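Local coordinates for ethanolamine utilization protein EutL (Clostridium perfringens E str. JGS1987, PDB 4TME) that forms part of the shell of the ethanolamine-utilization bacterial microcompartment and binds ethanolamine, which probably controls the opening of its pore, at residues L27-E30 with P31-S35; V46-T49 with A50-E53; N100-L103 with D104-S108. One frame throughout, in Å; residues are numbered along the deposited sequence.

Interaction 1: L27-E30 with P31-S35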
loop_
_atom_site.group_PDB
_atom_site.type_symbol
_atom_site.label_atom_id
_atom_site.label_comp_id
_atom_site.label_asym_id
_atom_site.label_seq_id
_atom_site.Cartn_x
_atom_site.Cartn_y
_atom_site.Cartn_z
ATOM N N LEU C 27 10.451 -18.686 2.715
ATOM C CA LEU C 27 9.004 -18.886 2.810
ATOM C C LEU C 27 8.599 -19.593 4.113
ATOM O O LEU C 27 7.414 -19.823 4.352
ATOM C CB LEU C 27 8.505 -19.693 1.614
ATOM C CG LEU C 27 8.573 -18.994 0.263
ATOM C CD1 LEU C 27 8.185 -19.964 -0.850
ATOM C CD2 LEU C 27 7.669 -17.750 0.249
ATOM N N GLU C 28 9.585 -19.932 4.938
ATOM C CA GLU C 28 9.349 -20.583 6.224
ATOM C C GLU C 28 8.539 -21.877 6.083
ATOM O O GLU C 28 7.622 -22.153 6.868
ATOM C CB GLU C 28 8.647 -19.608 7.182
ATOM C CG GLU C 28 9.444 -18.332 7.407
ATOM C CD GLU C 28 8.832 -17.402 8.440
ATOM O OE1 GLU C 28 7.590 -17.307 8.524
ATOM O OE2 GLU C 28 9.607 -16.751 9.160
ATOM N N LEU C 29 8.900 -22.670 5.084
ATOM C CA LEU C 29 8.228 -23.935 4.814
ATOM C C LEU C 29 8.567 -24.997 5.846
ATOM O O LEU C 29 9.646 -24.968 6.463
ATOM C CB LEU C 29 8.614 -24.455 3.440
ATOM C CG LEU C 29 8.325 -23.545 2.248
ATOM C CD1 LEU C 29 8.760 -24.262 0.992
ATOM C CD2 LEU C 29 6.849 -23.192 2.189
ATOM N N GLU C 30 7.660 -25.960 5.994
ATOM C CA GLU C 30 7.927 -27.152 6.797
ATOM C C GLU C 30 8.798 -28.138 6.030
ATOM O O GLU C 30 8.845 -28.107 4.801
ATOM C CB GLU C 30 6.619 -27.842 7.205
ATOM C CG GLU C 30 5.636 -26.970 7.961
ATOM C CD GLU C 30 6.176 -26.491 9.287
ATOM O OE1 GLU C 30 7.224 -27.002 9.733
ATOM O OE2 GLU C 30 5.548 -25.598 9.890
ATOM N N PRO C 31 9.485 -29.041 6.752
ATOM C CA PRO C 31 10.378 -30.005 6.105
ATOM C C PRO C 31 9.696 -30.856 5.040
ATOM O O PRO C 31 10.339 -31.226 4.060
ATOM C CB PRO C 31 10.851 -30.882 7.275
ATOM C CG PRO C 31 10.755 -30.013 8.458
ATOM C CD PRO C 31 9.544 -29.144 8.222
ATOM N N HIS C 32 8.413 -31.159 5.212
ATOM C CA HIS C 32 7.737 -32.044 4.263
ATOM C C HIS C 32 7.200 -31.293 3.038
ATOM O O HIS C 32 6.707 -31.921 2.102
ATOM C CB HIS C 32 6.595 -32.806 4.950
ATOM C CG HIS C 32 5.612 -31.923 5.638
ATOM N ND1 HIS C 32 5.844 -31.389 6.887
ATOM C CD2 HIS C 32 4.391 -31.480 5.258
ATOM C CE1 HIS C 32 4.813 -30.644 7.241
ATOM N NE2 HIS C 32 3.921 -30.680 6.270
ATOM N N HIS C 33 7.317 -29.964 3.042
ATOM C CA HIS C 33 6.936 -29.140 1.892
ATOM C C HIS C 33 8.018 -29.167 0.805
ATOM O O HIS C 33 8.981 -28.398 0.856
ATOM C CB HIS C 33 6.693 -27.699 2.322
ATOM C CG HIS C 33 5.479 -27.513 3.178
ATOM N ND1 HIS C 33 5.351 -26.477 4.074
ATOM C CD2 HIS C 33 4.327 -28.223 3.258
ATOM C CE1 HIS C 33 4.179 -26.559 4.678
ATOM N NE2 HIS C 33 3.538 -27.607 4.194
ATOM N N LYS C 34 7.834 -30.014 -0.192
ATOM C CA LYS C 34 8.848 -30.224 -1.222
ATOM C C LYS C 34 8.511 -29.555 -2.546
ATOM O O LYS C 34 9.398 -29.317 -3.366
ATOM C CB LYS C 34 9.042 -31.726 -1.479
ATOM C CG LYS C 34 9.309 -32.550 -0.241
ATOM C CD LYS C 34 10.684 -32.273 0.323
ATOM C CE LYS C 34 11.068 -33.330 1.352
ATOM N NZ LYS C 34 12.314 -32.965 2.079
ATOM N N SER C 35 7.233 -29.250 -2.741
ATOM C CA SER C 35 6.728 -28.725 -3.999
ATOM C C SER C 35 5.768 -27.589 -3.741
ATOM O O SER C 35 5.046 -27.628 -2.754
ATOM C CB SER C 35 6.022 -29.818 -4.782
ATOM O OG SER C 35 6.954 -30.798 -5.194
HETATM O O HOH W 1 10.668 -27.236 2.839
#
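A type I beta turn from Glu30 to His33 reverses the chain in the loop between helix 21-26 and strand 35-41, with Pro31 and His32 at its two corners. The turn is closed by His33 N, which donates to Glu30 O over 3.0 Å; the bond makes 152° at the hydrogen, and the donor stands well above the carbonyl plane, off the lone pairs. A water spans the same two residues, donating to Glu30 O at 2.8 Å and to His33 O at 2.9 Å, so the Glu30 carbonyl oxygen takes a backbone and a water bond together.

The side chains gather round the His33 imidazole. Glu30 CB sits over one face, 4.0 Å from the ring centroid and displaced toward the rim, in a CH-pi contact. Glu30 CG, set beside its own backbone N (chi1 -57°), continues past His33 CE1 at 3.6 Å. Leu29 CB comes in at the edge of the same ring, 3.9 Å from His33 ND1. The His32 imidazole approaches Glu30 obliquely, its CE1 3.3 Å from Glu30 CB, so it meets the methylene part of that chain and not the carboxylate.

On strand 61-67, Asp61 OD2 is hydrogen-bonded to His33 NE2, and Leu29 and His33 both pack on Val63. Just beyond the turn, Lys34 and Ser35 form a classic beta bulge facing Gly89.

The chemistry is therefore divided: His33 is buried and held at its far nitrogen by an acidic partner, which probably fixes the rotation of the ring and would be consistent with a proton on NE2; the Glu30 and His32 side chains remain exposed.

Interaction 2: V46-T49 with A50-E53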
loop_
_atom_site.group_PDB
_atom_site.type_symbol
_atom_site.label_atom_id
_atom_site.label_comp_id
_atom_site.label_asym_id
_atom_site.label_seq_id
_atom_site.Cartn_x
_atom_site.Cartn_y
_atom_site.Cartn_z
ATOM N N VAL C 46 -12.020 -14.247 -3.330
ATOM C CA VAL C 46 -12.446 -15.494 -4.011
ATOM C C VAL C 46 -11.277 -16.466 -4.043
ATOM O O VAL C 46 -11.448 -17.664 -3.783
ATOM C CB VAL C 46 -12.978 -15.234 -5.435
ATOM C CG1 VAL C 46 -13.097 -16.560 -6.252
ATOM C CG2 VAL C 46 -14.341 -14.546 -5.343
ATOM N N THR C 47 -10.084 -15.962 -4.334
ATOM C CA THR C 47 -8.925 -16.844 -4.390
ATOM C C THR C 47 -8.588 -17.427 -3.026
ATOM O O THR C 47 -8.275 -18.603 -2.917
ATOM C CB THR C 47 -7.720 -16.108 -4.987
ATOM O OG1 THR C 47 -8.068 -15.731 -6.322
ATOM C CG2 THR C 47 -6.473 -17.001 -5.043
ATOM N N TYR C 48 -8.688 -16.631 -1.967
ATOM C CA TYR C 48 -8.425 -17.152 -0.623
ATOM C C TYR C 48 -9.423 -18.263 -0.256
ATOM O O TYR C 48 -9.062 -19.271 0.388
ATOM C CB TYR C 48 -8.503 -16.017 0.411
ATOM C CG TYR C 48 -7.422 -14.964 0.234
ATOM C CD1 TYR C 48 -6.129 -15.316 -0.149
ATOM C CD2 TYR C 48 -7.716 -13.622 0.391
ATOM C CE1 TYR C 48 -5.140 -14.333 -0.333
ATOM C CE2 TYR C 48 -6.746 -12.636 0.222
ATOM C CZ TYR C 48 -5.450 -13.010 -0.127
ATOM O OH TYR C 48 -4.462 -12.059 -0.294
ATOM N N THR C 49 -10.681 -18.081 -0.660
ATOM C CA THR C 49 -11.706 -19.081 -0.404
ATOM C C THR C 49 -11.393 -20.353 -1.209
ATOM O O THR C 49 -11.590 -21.484 -0.720
ATOM C CB THR C 49 -13.122 -18.549 -0.767
ATOM O OG1 THR C 49 -13.348 -17.311 -0.083
ATOM C CG2 THR C 49 -14.219 -19.523 -0.354
ATOM N N ALA C 50 -10.935 -20.159 -2.448
ATOM C CA ALA C 50 -10.570 -21.281 -3.316
ATOM C C ALA C 50 -9.371 -22.069 -2.791
ATOM O O ALA C 50 -9.346 -23.312 -2.890
ATOM C CB ALA C 50 -10.297 -20.778 -4.710
ATOM N N LEU C 51 -8.371 -21.365 -2.268
ATOM C CA LEU C 51 -7.200 -22.011 -1.677
ATOM C C LEU C 51 -7.594 -22.835 -0.453
ATOM O O LEU C 51 -7.067 -23.925 -0.219
ATOM C CB LEU C 51 -6.153 -20.956 -1.283
ATOM C CG LEU C 51 -5.467 -20.276 -2.479
ATOM C CD1 LEU C 51 -4.755 -18.996 -2.025
ATOM C CD2 LEU C 51 -4.504 -21.247 -3.155
ATOM N N ASP C 52 -8.526 -22.323 0.340
ATOM C CA ASP C 52 -9.058 -23.108 1.445
ATOM C C ASP C 52 -9.747 -24.377 0.940
ATOM O O ASP C 52 -9.565 -25.465 1.492
ATOM C CB ASP C 52 -10.020 -22.253 2.283
ATOM C CG ASP C 52 -10.483 -22.976 3.526
ATOM O OD1 ASP C 52 -9.612 -23.284 4.363
ATOM O OD2 ASP C 52 -11.697 -23.220 3.682
ATOM N N GLU C 53 -10.508 -24.251 -0.138
ATOM C CA GLU C 53 -11.138 -25.412 -0.735
ATOM C C GLU C 53 -10.065 -26.416 -1.174
ATOM O O GLU C 53 -10.256 -27.632 -1.002
ATOM C CB GLU C 53 -12.023 -24.974 -1.902
ATOM C CG GLU C 53 -12.874 -26.065 -2.498
ATOM C CD GLU C 53 -13.996 -26.542 -1.573
ATOM O OE1 GLU C 53 -14.630 -25.760 -0.809
ATOM O OE2 GLU C 53 -14.243 -27.739 -1.625
HETATM O O HOH W 2 -13.295 -22.338 1.548
#
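Leu51 runs alongside Thr47, one helical turn earlier, with its CD1 4.0 Å from Thr47 CG2. The two side chains point the same way, and Leu51 CG also rests against the Thr47 carbonyl oxygen at 3.3 Å. Thr47 can offer its methyl there because CG2 is anti to the backbone N, while OG1 (chi1 -62°) turns back to bond Cys43 O. The same Leu51 CD1 meets the Tyr48 ring at its edge, 4.4 Å from Tyr48 CD1; the hydroxyl of that tyrosine is hydrogen-bonded to Ser67 OG, and its side chain touches a bound ethanolamine.

Four backbone bonds carry the helix through, among them Leu51 N to Thr47 O at 2.8 Å. Thr49 O accepts from Glu53 N at 3.0 Å and from a water that also donates to Asp52 OD2. The buried Asp52 carboxylate is further satisfied by the backbone amides of Gly132 and Leu135. Thr49 OG1 repeats the turn back, bonding Asp45 O.

This is regular i to i+4 alpha-helical packing, in helix 44-57 of the BMC domain, packed on strands 61-67 and 83-89 through Tyr48 and Leu51 and against helix 92-106 through Thr49 and Ala50, and reaching the ethanolamine site through Tyr48.

Interaction 3: N100-L103 with D104-S108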
loop_
_atom_site.group_PDB
_atom_site.type_symbol
_atom_site.label_atom_id
_atom_site.label_comp_id
_atom_site.label_asym_id
_atom_site.label_seq_id
_atom_site.Cartn_x
_atom_site.Cartn_y
_atom_site.Cartn_z
ATOM N N ASN C 100 -5.741 -27.715 -9.241
ATOM C CA ASN C 100 -6.932 -27.996 -10.025
ATOM C C ASN C 100 -8.197 -27.702 -9.203
ATOM O O ASN C 100 -9.150 -27.114 -9.718
ATOM C CB ASN C 100 -6.916 -29.435 -10.545
ATOM C CG ASN C 100 -6.056 -29.576 -11.814
ATOM O OD1 ASN C 100 -6.384 -29.007 -12.852
ATOM N ND2 ASN C 100 -4.939 -30.311 -11.719
ATOM N N ALA C 101 -8.189 -28.051 -7.913
ATOM C CA ALA C 101 -9.358 -27.762 -7.065
ATOM C C ALA C 101 -9.558 -26.259 -6.879
ATOM O O ALA C 101 -10.704 -25.784 -6.790
ATOM C CB ALA C 101 -9.218 -28.461 -5.709
ATOM N N THR C 102 -8.449 -25.528 -6.798
ATOM C CA THR C 102 -8.464 -24.069 -6.648
ATOM C C THR C 102 -9.103 -23.436 -7.888
ATOM O O THR C 102 -10.016 -22.616 -7.803
ATOM C CB THR C 102 -7.052 -23.488 -6.458
ATOM O OG1 THR C 102 -6.415 -24.103 -5.326
ATOM C CG2 THR C 102 -7.109 -21.985 -6.199
ATOM N N LEU C 103 -8.607 -23.832 -9.047
ATOM C CA LEU C 103 -9.108 -23.294 -10.296
ATOM C C LEU C 103 -10.578 -23.587 -10.458
ATOM O O LEU C 103 -11.362 -22.726 -10.860
ATOM C CB LEU C 103 -8.336 -23.911 -11.469
ATOM C CG LEU C 103 -6.894 -23.475 -11.598
ATOM C CD1 LEU C 103 -6.111 -24.446 -12.494
ATOM C CD2 LEU C 103 -6.865 -22.112 -12.171
ATOM N N ASP C 104 -10.968 -24.823 -10.170
ATOM C CA ASP C 104 -12.366 -25.181 -10.341
ATOM C C ASP C 104 -13.261 -24.359 -9.414
ATOM O O ASP C 104 -14.368 -23.968 -9.805
ATOM C CB ASP C 104 -12.576 -26.664 -10.105
ATOM C CG ASP C 104 -12.028 -27.516 -11.231
ATOM O OD1 ASP C 104 -11.573 -26.983 -12.281
ATOM O OD2 ASP C 104 -12.033 -28.737 -11.047
ATOM N N PHE C 105 -12.789 -24.075 -8.203
ATOM C CA PHE C 105 -13.597 -23.288 -7.281
ATOM C C PHE C 105 -13.740 -21.850 -7.769
ATOM O O PHE C 105 -14.823 -21.269 -7.701
ATOM C CB PHE C 105 -13.020 -23.283 -5.864
ATOM C CG PHE C 105 -13.956 -22.659 -4.860
ATOM C CD1 PHE C 105 -14.955 -23.424 -4.266
ATOM C CD2 PHE C 105 -13.876 -21.320 -4.562
ATOM C CE1 PHE C 105 -15.835 -22.851 -3.359
ATOM C CE2 PHE C 105 -14.762 -20.740 -3.659
ATOM C CZ PHE C 105 -15.736 -21.512 -3.067
ATOM N N ILE C 106 -12.661 -21.277 -8.278
ATOM C CA ILE C 106 -12.700 -19.888 -8.709
ATOM C C ILE C 106 -13.710 -19.740 -9.831
ATOM O O ILE C 106 -14.384 -18.717 -9.935
ATOM C CB ILE C 106 -11.315 -19.411 -9.149
ATOM C CG1 ILE C 106 -10.391 -19.348 -7.921
ATOM C CG2 ILE C 106 -11.373 -18.049 -9.822
ATOM C CD1 ILE C 106 -8.958 -19.023 -8.232
ATOM N N ASP C 107 -13.820 -20.761 -10.664
ATOM C CA ASP C 107 -14.772 -20.695 -11.778
ATOM C C ASP C 107 -16.131 -21.336 -11.464
ATOM O O ASP C 107 -16.886 -21.647 -12.376
ATOM C CB ASP C 107 -14.163 -21.341 -13.022
ATOM C CG ASP C 107 -14.762 -20.788 -14.326
ATOM O OD1 ASP C 107 -15.062 -19.564 -14.398
ATOM O OD2 ASP C 107 -14.937 -21.582 -15.275
ATOM N N SER C 108 -16.468 -21.492 -10.186
ATOM C CA SER C 108 -17.666 -22.258 -9.800
ATOM C C SER C 108 -18.962 -21.438 -9.734
ATOM O O SER C 108 -20.053 -22.017 -9.592
ATOM C CB SER C 108 -17.466 -22.937 -8.439
ATOM O OG SER C 108 -17.388 -22.002 -7.378
#
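Residues Asn100-Leu103 and Asp104-Ser108 make a one-turn contact along helix 92-106, continuing through its C-terminal end, where Asp107 is the first residue to leave helical geometry. The amides of Asp104 through Asp107 donate in turn to the carbonyls of Asn100 through Leu103; the final bond, Asp107 N to Leu103 O, is 3.2 Å long.

Among the side chains, Ile106 lies beside Thr102, with Ile106 CD1 4.0 Å from Thr102 CG2. Ile106 CG1 also presses on the Thr102 carbonyl oxygen, 3.3 Å away, while Thr102 OG1 bends back to Gly98 O and leaves its methyl for the isoleucine. The pair faces inward, onto Ile39 of strand 35-41. Leu103 looks elsewhere, onto Val10 and Val13 of strand 10-16 and Phe217 of a neighbouring subunit.

Asp104 folds back along the helix. With its CG beside the backbone N (chi1 -72°), the carboxylate lies close to the Asn100 carbonyl oxygen, CG being 3.3 Å from Asn100 O.

Past the helix end, Ser108 turns its hydroxyl back to the last helical turn. Ser108 OG donates to Phe105 O over 2.7 Å, in the carbonyl plane and on a lone pair, and Ser108 N donates to the same oxygen at 3.0 Å. The hydroxyl oxygen also stands over the centre of the Phe105 ring, 4.2 Å above its plane. Phe105 reaches this place because its ring is swung anti to the backbone N (chi1 -171°).

Phe105 O, one of the last helix carbonyls, is thus gripped twice by a single serine. The Asp104 and Asp107 carboxylates, by contrast, sit near the negative end of the helix dipole, an arrangement that would probably be unfavourable without the solvent that both exposed side chains can reach.

Interactions 2 and 3 lie on two helices of one BMC domain and touch directly: Ala50 CB meets Ile106 CG1 at 3.5 Å, and Thr49 CG2 meets Phe105 CE2 at 3.6 Å. Interaction 2 is the buried one, its polar ends taken up by protein partners and a water; interaction 3 is partly buried, apolar where it faces helix 44-57 and acidic where it meets solvent. Interaction 1 stands apart at the surface, its centre about 20 Å from that of interaction 2 and 24 Å from that of interaction 3. There a turn replaces the helical bonding, and imidazole packing replaces the threonine-aliphatic pairs found in both helices.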